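Side-chain contacts in monooxygenase (Agrobacterium tumefaciens, PDB 2I7G), which probably catalyses a flavin-dependent monooxygenation, as expected of a luciferase-like monooxygenase built on a TIM barrel: residues P36-G39 and R40-G44; H71-P74 and D75-V78; S106-P109 and V110-F113; D151-F154 and A155-D159; T264-A267 and A268-Y272. One frame throughout, in Å; residues are numbered along the deposited sequence.

In the fold
All five contacts are local, set in loops and helices round a TIM barrel of the luciferase-like monooxygenase family. Interactions 1 and 2 touch, Arg40 NH1 lying 3.6 Å from Pro74 CB, and their centres are 13 Å apart. Interactions 3 and 4 form a second pair, centres 11 Å apart, joined where Lys157 NZ reaches Asp107 O at 2.8 Å, probably as a hydrogen bond. Interaction 2 comes within about 6 Å of interaction 3, nearest atoms, without touching it. Interactions 1, 2 and 3 all meet the second subunit; interactions 4 and 5 do not. Interaction 5 stands apart, its centre 41 Å from that of interaction 4 and across the chain's centre from it.

Interaction 1: P36-G39 and R40-G44; sequences PADG and RGPEG
Pro36 sets CB and CG against the aliphatic start of Glu43, CB of the proline 3.6 Å from CB of the glutamate, and this is the more enclosed part of the contact, tucked in beside the bond that starts the helix. The two side chains meet at a slant. With CG anti to its backbone N (chi1 171°), Glu43 puts that atom 3.9 Å from Pro36 CB; the bend at chi2 then turns the carboxylate to the salt bridge of OE1 with Arg46 and the hydrogen bond of OE2 with Asn33 N. Between these residues the chain makes a type I beta turn from Pro36 to Gly39, and Gly39 is the N-cap of helix 40-60, the helix that follows the first barrel strand, 23-28. The first helical bond is long but fairly straight: Glu43 N gives its hydrogen to Gly39 O at 3.3 Å, with an N-H...O angle of 164°. Gly39 has a backbone conformation suited to a residue without a side chain.

On the solvent side lies Asp38, which runs past Pro42 in the opposite direction, its OD2 3.3 Å from Pro42 CB. Pro42 and Arg40 face the second subunit instead, Pro42 packing on its Leu190. Arg40 is extended from CG to NE; NH1 bonds to Pro34 O, and NE makes a salt bridge with Glu168 of the second subunit.

Interaction 2: H71-P74 and D75-V78; sequences HHRP and DYVV
The loop between barrel strand 65-68 and helix 81-89 doubles back through a type I beta turn from Arg73 to Tyr76, and this contact holds its two limbs together. Tyr76 N closes the turn on Arg73 O at 3.2 Å. Farther along, His71 N bonds to Val78 O at 2.9 Å. Between these two bonds the His71 side chain lies over one face of the Tyr76 ring, shifted toward its rim: CB is 3.4 Å from Tyr76 CD2, and the ring planes are inclined by 32°, an oblique pair. Phe29 meets the His71 ring too. Inside the bend a water accepts from Arg73 N at 2.8 Å and lies within hydrogen-bonding distance of His71 O and Tyr76 O. Pro74 packs on Arg40 of helix 40-60 and on Tyr186 of the second subunit.

Across the turn itself, Arg73 bends at chi3 (37°) to bring its guanidinium side-on to Asp75 in a salt bridge, the two planes only 14° apart. Both carboxylate oxygens use their syn lone pairs, OD1 accepting from Arg73 NE at 3.0 Å and OD2 from Arg73 NH2 at 2.7 Å.

Interaction 3: S106-P109 and V110-F113; sequences SDDP and VRVF
Asp107 meets Val112 at the start of the segment's contact, its carboxylate touching one methyl at a slant, OD2 3.4 Å from Val112 CG2. The other oxygen, Asp107 OD1, accepts from the N of the next residue, Asp108, at 2.8 Å, on its anti side, which ties the carboxylate to the loop backbone.

Asp108 comes next and does most of the work. Having CG anti to the backbone N (chi1 179°) swings its carboxylate forward over the start of the helix, where OD1 takes the hydrogen of Val110 N at 2.9 Å. That bond is bent, 140° at the hydrogen, and reaches OD1 from above the carboxylate plane; His177 NE2 is a second partner of the same oxygen. OD2 turns instead to a water, which donates to it at 2.7 Å and accepts from Arg111 NE at 2.9 Å, in the guanidinium plane. The water bridges charges too far apart for a salt bridge, with the two flat groups nearly perpendicular. Arg111 carries its guanidinium on to Ser106 O and Glu70, both of the second subunit, and makes a cation-pi contact with Phe143 of that subunit.

Pro109 opens the helix. Its carbonyl accepts from Phe113 N at 2.8 Å, one turn on, just as Asp108 O accepts from Val112 N. Its ring packs on Lys157 and Leu160 of helix 150-166. This is an aspartate N-cap followed by proline at the first helical position, here starting barrel helix 109-122 beside the subunit interface.

Interaction 4: D151-F154 and A155-D159; sequences DVLF and AEKLD
Lys157 runs alongside Leu153, both side chains pointing the same way, with the lysine CE 4.1 Å from Leu153 CD2. The lysine is fully extended beyond CG, and that reach delivers its buried ammonium to three oxygens: Ser105 O, Asp107 O and Tyr145 OH. Three acceptors round one NZ should help offset the cost of burying the charge, and they tie this helix to the loop that leads into helix 109-122.

Glu156 is used just as fully. Val152 lies beside it, CG1 3.6 Å from Glu156 OE2, and with CG beside its backbone N (chi1 -74°) the glutamate sends its carboxylate along the valine to the loop beyond. There OE2 forms a hydrogen bond with Thr175 OG1, and OE1 accepts from Lys176 N. Phe154 and Leu158 make the apolar pair, CE2 of the ring 4.0 Å from Leu158 CD2, and the ring also packs on Ser105.

The backbone polar atoms pair i to i+4: the N atoms of Ala155, Glu156, Lys157 and Leu158 give their hydrogens in turn to the O atoms of Asp151, Val152, Leu153 and Phe154, all at 2.9 to 3.0 Å. Such successive i to i+4 pairs of side chains over regular backbone bonds are those of an alpha-helix, here helix 150-166, which comes after strand 127-131 and helix 136-143 in the chain.

Interaction 5: T264-A267 and A268-Y272; sequences TDKA and ADQFY
Five successive i to i+4 bonds turn residues 264-272 into a short alpha-helix, running from Ala268 N on Thr264 O at 2.9 Å to Tyr272 N on Ala268 O at 2.8 Å. The helix follows strand 252-260 of the TIM barrel and lies against the strand 307-309. Its inner side is made of small residues with one large one: Ala267, Ala268 and Phe271 all pack on Leu308, and Ala268 also meets Phe296 and Arg300 of helix 293-300. Phe271 CB lies 3.2 Å from Ala267 O; with CG nearly opposite its own backbone N (chi1 -152°), the ring leads away from the first turn toward Val278 and Ile336. At the start, Thr264 OG1 is held by Glu310 N.

The outward side carries Asp265, Lys266 and Asp269. Gln270, partly exposed, has CG beside its backbone N and is extended from there, which draws the chain back over the preceding turn. Its amide meets Lys266 by packing alone: CG sits 3.2 Å from Lys266 O, and at the far end of the chain Gln270 NE2 comes to 4.1 Å from Lys266 CB.

Interaction 1: P36-G39 and R40-G44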
# COMPACT_ATOMS: atom_id res chain seq x y z
N PRO B 36 13.54 5.30 -20.65
CA PRO B 36 13.43 3.90 -21.06
C PRO B 36 12.98 3.78 -22.50
O PRO B 36 12.12 4.57 -22.94
CB PRO B 36 12.36 3.33 -20.14
CG PRO B 36 11.56 4.50 -19.66
CD PRO B 36 12.40 5.74 -19.81
N ALA B 37 13.53 2.81 -23.21
CA ALA B 37 13.27 2.62 -24.64
C ALA B 37 11.80 2.30 -24.93
O ALA B 37 11.26 2.75 -25.93
CB ALA B 37 14.19 1.53 -25.21
N ASP B 38 11.16 1.55 -24.03
CA ASP B 38 9.79 1.08 -24.26
C ASP B 38 8.74 1.66 -23.29
O ASP B 38 7.67 1.07 -23.11
CB ASP B 38 9.76 -0.45 -24.25
CG ASP B 38 10.01 -1.02 -22.86
OD1 ASP B 38 10.64 -0.34 -22.01
OD2 ASP B 38 9.55 -2.16 -22.63
N GLY B 39 9.06 2.80 -22.69
CA GLY B 39 8.08 3.57 -21.93
C GLY B 39 8.25 3.39 -20.42
O GLY B 39 8.80 2.39 -19.98
N ARG B 40 7.75 4.35 -19.67
CA ARG B 40 7.86 4.33 -18.20
C ARG B 40 7.11 3.19 -17.53
O ARG B 40 7.53 2.71 -16.47
CB ARG B 40 7.40 5.67 -17.60
CG ARG B 40 8.27 6.83 -18.07
CD ARG B 40 8.11 8.08 -17.22
NE ARG B 40 8.65 9.25 -17.92
CZ ARG B 40 9.93 9.62 -17.92
NH1 ARG B 40 10.84 8.92 -17.26
NH2 ARG B 40 10.29 10.70 -18.61
N GLY B 41 5.97 2.80 -18.11
CA GLY B 41 5.16 1.73 -17.51
C GLY B 41 5.93 0.41 -17.51
O GLY B 41 6.16 -0.16 -16.44
N PRO B 42 6.31 -0.10 -18.70
CA PRO B 42 7.09 -1.35 -18.75
C PRO B 42 8.41 -1.30 -17.97
O PRO B 42 8.74 -2.28 -17.31
CB PRO B 42 7.32 -1.57 -20.23
CG PRO B 42 6.12 -0.86 -20.89
CD PRO B 42 5.98 0.38 -20.07
N GLU B 43 9.12 -0.17 -18.00
CA GLU B 43 10.32 -0.00 -17.18
C GLU B 43 10.01 -0.17 -15.67
O GLU B 43 10.73 -0.89 -14.97
CB GLU B 43 11.01 1.35 -17.48
CG GLU B 43 12.16 1.77 -16.56
CD GLU B 43 13.50 1.05 -16.83
OE1 GLU B 43 13.63 0.41 -17.90
OE2 GLU B 43 14.44 1.15 -15.96
N GLY B 44 8.94 0.47 -15.19
CA GLY B 44 8.53 0.38 -13.75
C GLY B 44 8.11 -1.04 -13.36
O GLY B 44 8.53 -1.54 -12.30

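Interaction 2: H71-P74 and D75-V78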
# COMPACT_ATOMS: atom_id res chain seq x y z
N HIS B 71 10.57 8.15 -2.95
CA HIS B 71 10.97 9.27 -3.84
C HIS B 71 9.85 9.65 -4.81
O HIS B 71 8.95 8.85 -5.04
CB HIS B 71 12.25 8.93 -4.61
CG HIS B 71 13.44 8.82 -3.71
ND1 HIS B 71 14.32 9.87 -3.49
CD2 HIS B 71 13.85 7.81 -2.91
CE1 HIS B 71 15.22 9.50 -2.59
NE2 HIS B 71 14.96 8.25 -2.23
N HIS B 72 9.92 10.89 -5.35
CA HIS B 72 8.88 11.45 -6.22
C HIS B 72 9.54 12.04 -7.47
O HIS B 72 9.54 13.27 -7.69
CB HIS B 72 8.05 12.48 -5.44
CG HIS B 72 7.31 11.86 -4.30
ND1 HIS B 72 6.06 11.30 -4.45
CD2 HIS B 72 7.66 11.67 -3.00
CE1 HIS B 72 5.66 10.81 -3.29
NE2 HIS B 72 6.63 11.00 -2.39
N ARG B 73 10.10 11.16 -8.30
CA ARG B 73 10.90 11.59 -9.45
C ARG B 73 10.85 10.52 -10.53
O ARG B 73 10.65 9.34 -10.22
CB ARG B 73 12.35 11.79 -9.01
CG ARG B 73 12.61 13.15 -8.50
CD ARG B 73 14.01 13.28 -7.95
NE ARG B 73 15.02 12.53 -8.69
CZ ARG B 73 16.29 12.91 -8.75
NH1 ARG B 73 16.66 14.03 -8.15
NH2 ARG B 73 17.18 12.18 -9.41
N PRO B 74 11.02 10.91 -11.80
CA PRO B 74 10.90 9.90 -12.85
C PRO B 74 11.93 8.79 -12.75
O PRO B 74 11.70 7.73 -13.29
CB PRO B 74 11.07 10.70 -14.18
CG PRO B 74 11.65 12.01 -13.78
CD PRO B 74 11.28 12.27 -12.33
N ASP B 75 13.05 9.01 -12.04
CA ASP B 75 14.05 7.96 -12.00
C ASP B 75 13.95 7.02 -10.80
O ASP B 75 14.90 6.27 -10.52
CB ASP B 75 15.46 8.53 -12.12
CG ASP B 75 15.76 9.61 -11.08
OD1 ASP B 75 14.84 10.18 -10.49
OD2 ASP B 75 16.95 9.93 -10.90
N TYR B 76 12.81 7.03 -10.10
CA TYR B 76 12.59 6.08 -8.98
C TYR B 76 11.16 5.56 -9.07
O TYR B 76 10.24 6.33 -9.39
CB TYR B 76 12.71 6.78 -7.65
CG TYR B 76 14.10 7.28 -7.35
CD1 TYR B 76 15.15 6.39 -7.08
CD2 TYR B 76 14.35 8.65 -7.28
CE1 TYR B 76 16.45 6.86 -6.79
CE2 TYR B 76 15.65 9.14 -6.98
CZ TYR B 76 16.67 8.23 -6.73
OH TYR B 76 17.94 8.71 -6.41
N VAL B 77 10.99 4.26 -8.87
CA VAL B 77 9.67 3.68 -9.02
C VAL B 77 8.89 3.61 -7.68
O VAL B 77 7.67 3.40 -7.70
CB VAL B 77 9.75 2.29 -9.73
CG1 VAL B 77 10.44 1.24 -8.88
CG2 VAL B 77 8.36 1.75 -10.12
N VAL B 78 9.57 3.81 -6.56
CA VAL B 78 8.91 3.66 -5.23
C VAL B 78 8.59 5.02 -4.63
O VAL B 78 9.42 5.63 -3.95
CB VAL B 78 9.72 2.77 -4.27
CG1 VAL B 78 9.01 2.67 -2.89
CG2 VAL B 78 9.89 1.33 -4.94
O HOH W 1 9.29 8.49 -7.74
O HOH W 2 9.18 6.66 -11.92

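Interaction 3: S106-P109 and V110-F113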
# COMPACT_ATOMS: atom_id res chain seq x y z
N SER B 106 5.64 15.06 4.98
CA SER B 106 4.74 15.36 3.86
C SER B 106 3.60 14.35 3.71
O SER B 106 2.87 14.42 2.74
CB SER B 106 5.50 15.59 2.54
OG SER B 106 6.54 14.65 2.41
N ASP B 107 3.43 13.48 4.70
CA ASP B 107 2.41 12.42 4.59
C ASP B 107 1.41 12.57 5.75
O ASP B 107 1.57 13.43 6.64
CB ASP B 107 3.07 11.03 4.53
CG ASP B 107 2.21 9.97 3.70
OD1 ASP B 107 0.95 10.11 3.53
OD2 ASP B 107 2.84 8.97 3.25
N ASP B 108 0.37 11.75 5.72
CA ASP B 108 -0.59 11.75 6.83
C ASP B 108 -0.22 10.59 7.75
O ASP B 108 -0.28 9.44 7.30
CB ASP B 108 -2.00 11.52 6.27
CG ASP B 108 -3.08 11.48 7.39
OD1 ASP B 108 -2.76 11.44 8.62
OD2 ASP B 108 -4.27 11.57 7.04
N PRO B 109 0.20 10.86 9.01
CA PRO B 109 0.61 9.77 9.91
C PRO B 109 -0.49 8.70 10.13
O PRO B 109 -0.14 7.55 10.36
CB PRO B 109 0.95 10.47 11.22
CG PRO B 109 1.08 11.92 10.91
CD PRO B 109 0.38 12.20 9.61
N VAL B 110 -1.76 9.10 10.09
CA VAL B 110 -2.84 8.11 10.17
C VAL B 110 -2.73 7.10 9.01
O VAL B 110 -2.76 5.88 9.23
CB VAL B 110 -4.25 8.74 10.26
CG1 VAL B 110 -5.28 7.63 10.32
CG2 VAL B 110 -4.34 9.66 11.53
N ARG B 111 -2.60 7.60 7.78
CA ARG B 111 -2.44 6.70 6.63
C ARG B 111 -1.18 5.86 6.72
O ARG B 111 -1.22 4.66 6.42
CB ARG B 111 -2.43 7.46 5.29
CG ARG B 111 -3.65 8.32 5.06
CD ARG B 111 -4.89 7.43 4.80
NE ARG B 111 -5.99 8.30 4.33
CZ ARG B 111 -7.20 7.86 3.99
NH1 ARG B 111 -7.48 6.57 4.05
NH2 ARG B 111 -8.13 8.72 3.59
N VAL B 112 -0.06 6.48 7.10
CA VAL B 112 1.20 5.77 7.21
C VAL B 112 1.01 4.63 8.23
O VAL B 112 1.36 3.48 7.95
CB VAL B 112 2.33 6.74 7.62
CG1 VAL B 112 3.59 5.92 8.02
CG2 VAL B 112 2.59 7.71 6.40
N PHE B 113 0.44 4.94 9.38
CA PHE B 113 0.24 3.91 10.39
C PHE B 113 -0.64 2.78 9.86
O PHE B 113 -0.33 1.61 10.07
CB PHE B 113 -0.36 4.49 11.67
CG PHE B 113 -0.51 3.46 12.78
CD1 PHE B 113 0.61 3.01 13.49
CD2 PHE B 113 -1.74 2.93 13.06
CE1 PHE B 113 0.47 2.04 14.51
CE2 PHE B 113 -1.88 1.99 14.11
CZ PHE B 113 -0.77 1.54 14.81
O HOH W 3 -5.52 11.13 4.64

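Interaction 4: D151-F154 and A155-D159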
# COMPACT_ATOMS: atom_id res chain seq x y z
N ASP B 151 10.45 21.37 10.17
CA ASP B 151 10.71 20.98 11.56
C ASP B 151 9.41 20.75 12.35
O ASP B 151 9.29 19.75 13.07
CB ASP B 151 11.57 22.03 12.28
CG ASP B 151 13.04 22.01 11.85
OD1 ASP B 151 13.46 21.15 11.08
OD2 ASP B 151 13.78 22.90 12.32
N VAL B 152 8.45 21.66 12.23
CA VAL B 152 7.17 21.53 12.95
C VAL B 152 6.36 20.39 12.33
O VAL B 152 5.72 19.63 13.06
CB VAL B 152 6.35 22.84 12.99
CG1 VAL B 152 5.04 22.62 13.74
CG2 VAL B 152 7.15 23.92 13.71
N LEU B 153 6.39 20.26 11.01
CA LEU B 153 5.68 19.13 10.35
C LEU B 153 6.22 17.79 10.86
O LEU B 153 5.45 16.88 11.17
CB LEU B 153 5.81 19.17 8.83
CG LEU B 153 5.00 20.24 8.11
CD1 LEU B 153 5.59 20.42 6.73
CD2 LEU B 153 3.52 19.85 8.04
N PHE B 154 7.54 17.69 10.95
CA PHE B 154 8.13 16.43 11.38
C PHE B 154 7.84 16.17 12.83
O PHE B 154 7.43 15.07 13.18
CB PHE B 154 9.63 16.39 11.12
CG PHE B 154 10.24 15.04 11.31
CD1 PHE B 154 10.01 13.99 10.39
CD2 PHE B 154 11.01 14.78 12.43
CE1 PHE B 154 10.60 12.71 10.57
CE2 PHE B 154 11.60 13.50 12.62
CZ PHE B 154 11.40 12.48 11.70
N ALA B 155 7.99 17.19 13.67
CA ALA B 155 7.76 17.05 15.10
C ALA B 155 6.32 16.61 15.40
O ALA B 155 6.09 15.66 16.14
CB ALA B 155 8.07 18.34 15.81
N GLU B 156 5.36 17.31 14.80
CA GLU B 156 3.95 17.04 15.11
C GLU B 156 3.56 15.68 14.55
O GLU B 156 2.88 14.90 15.19
CB GLU B 156 3.04 18.12 14.52
CG GLU B 156 3.13 19.44 15.29
CD GLU B 156 2.00 20.40 14.95
OE1 GLU B 156 1.09 20.01 14.20
OE2 GLU B 156 2.05 21.56 15.45
N LYS B 157 4.00 15.39 13.33
CA LYS B 157 3.55 14.14 12.68
C LYS B 157 4.19 12.91 13.31
O LYS B 157 3.57 11.85 13.44
CB LYS B 157 3.76 14.19 11.17
CG LYS B 157 2.75 15.14 10.53
CD LYS B 157 3.04 15.35 9.01
CE LYS B 157 1.89 16.09 8.36
NZ LYS B 157 2.04 16.16 6.88
N LEU B 158 5.43 13.07 13.76
CA LEU B 158 6.09 12.02 14.51
C LEU B 158 5.33 11.86 15.81
O LEU B 158 5.07 10.71 16.21
CB LEU B 158 7.58 12.34 14.75
CG LEU B 158 8.35 11.33 15.59
CD1 LEU B 158 8.26 9.91 14.99
CD2 LEU B 158 9.81 11.72 15.70
N ASP B 159 4.99 13.00 16.52
CA ASP B 159 4.24 12.91 17.76
C ASP B 159 2.90 12.17 17.52
O ASP B 159 2.54 11.23 18.26
CB ASP B 159 3.95 14.31 18.32
CG ASP B 159 3.29 14.27 19.67
OD1 ASP B 159 3.96 13.84 20.64
OD2 ASP B 159 2.13 14.73 19.78

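Interaction 5: T264-A267 and A268-Y272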
# COMPACT_ATOMS: atom_id res chain seq x y z
N THR B 264 37.42 -8.04 -5.27
CA THR B 264 37.34 -6.61 -4.91
C THR B 264 37.38 -5.76 -6.18
O THR B 264 36.60 -4.79 -6.28
CB THR B 264 38.45 -6.25 -3.95
OG1 THR B 264 38.16 -6.86 -2.69
CG2 THR B 264 38.53 -4.71 -3.79
N ASP B 265 38.26 -6.13 -7.13
CA ASP B 265 38.29 -5.44 -8.43
C ASP B 265 36.98 -5.53 -9.19
O ASP B 265 36.55 -4.53 -9.81
CB ASP B 265 39.45 -5.90 -9.32
CG ASP B 265 40.81 -5.41 -8.82
OD1 ASP B 265 40.89 -4.43 -8.05
OD2 ASP B 265 41.83 -6.00 -9.24
N LYS B 266 36.33 -6.71 -9.17
CA LYS B 266 35.03 -6.82 -9.82
C LYS B 266 34.02 -5.90 -9.13
O LYS B 266 33.25 -5.20 -9.79
CB LYS B 266 34.52 -8.26 -9.81
CG LYS B 266 35.17 -9.13 -10.93
CD LYS B 266 34.80 -10.62 -10.68
CE LYS B 266 35.29 -11.49 -11.81
NZ LYS B 266 34.49 -11.29 -13.04
N ALA B 267 34.01 -5.91 -7.80
CA ALA B 267 33.08 -5.02 -7.09
C ALA B 267 33.32 -3.55 -7.48
O ALA B 267 32.35 -2.83 -7.79
CB ALA B 267 33.22 -5.21 -5.62
N ALA B 268 34.57 -3.12 -7.44
CA ALA B 268 34.91 -1.73 -7.79
C ALA B 268 34.52 -1.41 -9.25
O ALA B 268 33.83 -0.39 -9.49
CB ALA B 268 36.42 -1.48 -7.58
N ASP B 269 34.92 -2.27 -10.19
CA ASP B 269 34.68 -2.02 -11.62
C ASP B 269 33.18 -1.94 -11.89
O ASP B 269 32.69 -1.02 -12.57
CB ASP B 269 35.31 -3.11 -12.49
CG ASP B 269 36.85 -3.05 -12.55
OD1 ASP B 269 37.46 -2.06 -12.10
OD2 ASP B 269 37.45 -4.02 -13.06
N GLN B 270 32.44 -2.91 -11.34
CA GLN B 270 31.01 -3.00 -11.60
C GLN B 270 30.26 -1.82 -10.99
O GLN B 270 29.31 -1.32 -11.61
CB GLN B 270 30.43 -4.35 -11.14
CG GLN B 270 30.95 -5.50 -11.98
CD GLN B 270 30.57 -6.88 -11.43
OE1 GLN B 270 29.81 -7.01 -10.46
NE2 GLN B 270 31.15 -7.94 -12.05
N PHE B 271 30.70 -1.36 -9.82
CA PHE B 271 30.06 -0.22 -9.13
C PHE B 271 30.43 1.12 -9.80
O PHE B 271 29.60 2.02 -9.85
CB PHE B 271 30.46 -0.23 -7.65
CG PHE B 271 29.44 0.41 -6.69
CD1 PHE B 271 29.83 1.46 -5.86
CD2 PHE B 271 28.13 -0.06 -6.59
CE1 PHE B 271 28.92 2.05 -4.95
CE2 PHE B 271 27.21 0.52 -5.67
CZ PHE B 271 27.62 1.56 -4.85
N TYR B 272 31.64 1.23 -10.31
CA TYR B 272 32.15 2.47 -10.95
C TYR B 272 31.86 2.53 -12.47
O TYR B 272 32.03 3.58 -13.09
CB TYR B 272 33.65 2.52 -10.75
CG TYR B 272 34.39 3.78 -11.14
CD1 TYR B 272 35.18 3.81 -12.29
CD2 TYR B 272 34.37 4.92 -10.31
CE1 TYR B 272 35.93 4.97 -12.64
CE2 TYR B 272 35.12 6.07 -10.64
CZ TYR B 272 35.88 6.09 -11.80
OH TYR B 272 36.61 7.21 -12.12